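Local structure of YjbQ family protein (Aeropyrum pernix, 2P6H) at the interface of chains A and B. The protein is of unknown function but belongs to the uncharacterised UPF0047 (YjbQ) family. Coordinates in Å, arbitrary orientation; residue numbers count along the deposited sequence, not the author numbering. Chains: chain A/B, Hypothetical protein.

The interface of chains A and B. Residues chain A 75-77, 84; chain B 56, 60, 63.
B:Asp60, on helix 55-69, caps the first turn of the 3-10 helix 76-79 of chain A with both carboxylate oxygens. B:Asp60 OD1 accepts from the backbone N of A:Lys76 at 2.8 Å (148° at the hydrogen), and OD2 accepts from that of A:His77 with a similar bend. Each oxygen uses its syn lone pair, on the side of its partner oxygen, so the carboxylate forks onto two successive amides, which fixes its rotation about CB-CG. Its first torsion (chi1 -72°) sets CG anti to the carbonyl carbon and directs the group at this helix start, whose dipole may favour a negative charge. A:Trp75 CB lies 3.4 Å from B:Asp60 OD2. Ring atom CE3 of A:Trp75 is 3.8 Å from B:Asp60 CB, which lies off the indole plane and outward past CE3, not stacked over the ring; ring and carboxylate planes are inclined by 66°. A:Lys76 CB is 3.4 Å from B:Asp60 OD1, but its side-chain amine NZ stays 6.3 Å from that oxygen, so the backbone, not the lysine side chain, makes the bond. B:Arg56, one turn earlier, runs its extended aliphatic chain past the carbonyl of A:Lys76, CD being 3.7 Å from O. An alanine in place of B:Asp60 would probably leave both amides without their acceptor and open a gap beside the indole. The patch joins helices of two copies and may help hold the three-copy assembly together, if that form exists in solution.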
loop_
_atom_site.group_PDB
_atom_site.type_symbol
_atom_site.label_atom_id
_atom_site.label_comp_id
_atom_site.label_asym_id
_atom_site.label_seq_id
_atom_site.Cartn_x
_atom_site.Cartn_y
_atom_site.Cartn_z
ATOM N N TRP A 75 -13.646 -8.806 18.452
ATOM C CA TRP A 75 -14.072 -8.230 17.181
ATOM C C TRP A 75 -15.519 -8.636 16.933
ATOM O O TRP A 75 -15.893 -9.784 17.167
ATOM C CB TRP A 75 -13.195 -8.752 16.039
ATOM C CG TRP A 75 -11.746 -8.432 16.212
ATOM C CD1 TRP A 75 -10.710 -9.320 16.338
ATOM C CD2 TRP A 75 -11.170 -7.129 16.289
ATOM N NE1 TRP A 75 -9.522 -8.641 16.489
ATOM C CE2 TRP A 75 -9.777 -7.294 16.460
ATOM C CE3 TRP A 75 -11.696 -5.831 16.230
ATOM C CZ2 TRP A 75 -8.905 -6.209 16.576
ATOM C CZ3 TRP A 75 -10.829 -4.751 16.344
ATOM C CH2 TRP A 75 -9.445 -4.951 16.513
ATOM N N LYS A 76 -16.329 -7.695 16.465
ATOM C CA LYS A 76 -17.736 -7.990 16.209
ATOM C C LYS A 76 -17.919 -8.962 15.040
ATOM O O LYS A 76 -18.915 -9.664 14.932
ATOM C CB LYS A 76 -18.448 -6.674 15.899
ATOM C CG LYS A 76 -18.612 -5.803 17.143
ATOM C CD LYS A 76 -19.149 -4.413 16.804
ATOM C CE LYS A 76 -19.994 -3.827 17.938
ATOM N NZ LYS A 76 -19.819 -2.377 17.983
ATOM N N HIS A 77 -16.939 -9.018 14.142
ATOM C CA HIS A 77 -16.992 -9.951 13.018
ATOM C C HIS A 77 -17.008 -11.382 13.585
ATOM O O HIS A 77 -17.386 -12.317 12.882
ATOM C CB HIS A 77 -15.775 -9.770 12.102
ATOM C CG HIS A 77 -15.808 -10.610 10.864
ATOM N ND1 HIS A 77 -16.798 -10.503 9.904
ATOM C CD2 HIS A 77 -14.956 -11.559 10.405
ATOM C CE1 HIS A 77 -16.551 -11.341 8.920
ATOM N NE2 HIS A 77 -15.434 -11.998 9.200
ATOM N N ALA A 84 -11.455 -12.303 11.791
ATOM C CA ALA A 84 -11.458 -10.844 11.783
ATOM C C ALA A 84 -10.039 -10.272 11.681
ATOM O O ALA A 84 -9.772 -9.374 10.873
ATOM C CB ALA A 84 -12.146 -10.317 13.046
ATOM N N ARG B 56 -20.345 -5.937 10.259
ATOM C CA ARG B 56 -19.637 -6.007 11.524
ATOM C C ARG B 56 -18.142 -5.796 11.318
ATOM O O ARG B 56 -17.489 -5.049 12.036
ATOM C CB ARG B 56 -19.890 -7.385 12.136
ATOM C CG ARG B 56 -21.301 -7.512 12.711
ATOM C CD ARG B 56 -21.779 -8.968 12.750
ATOM N NE ARG B 56 -23.237 -9.023 12.901
ATOM C CZ ARG B 56 -23.953 -9.394 11.824
ATOM N NH1 ARG B 56 -23.342 -9.702 10.694
ATOM N NH2 ARG B 56 -25.286 -9.436 11.900
ATOM N N ASP B 60 -15.420 -3.188 12.898
ATOM C CA ASP B 60 -14.148 -3.603 13.487
ATOM C C ASP B 60 -12.972 -2.799 12.920
ATOM O O ASP B 60 -12.015 -2.486 13.590
ATOM C CB ASP B 60 -13.895 -5.087 13.199
ATOM C CG ASP B 60 -14.820 -5.997 14.017
ATOM O OD1 ASP B 60 -15.300 -5.563 15.064
ATOM O OD2 ASP B 60 -14.999 -7.134 13.600
ATOM N N GLU B 63 -12.799 0.438 14.682
ATOM C CA GLU B 63 -12.257 0.279 16.022
ATOM C C GLU B 63 -10.759 -0.047 16.000
ATOM O O GLU B 63 -9.996 0.411 16.844
ATOM C CB GLU B 63 -13.030 -0.818 16.750
ATOM C CG GLU B 63 -12.474 -1.104 18.149
ATOM C CD GLU B 63 -12.642 0.094 19.072
ATOM O OE1 GLU B 63 -13.468 0.974 18.778
ATOM O OE2 GLU B 63 -11.961 0.128 20.093
#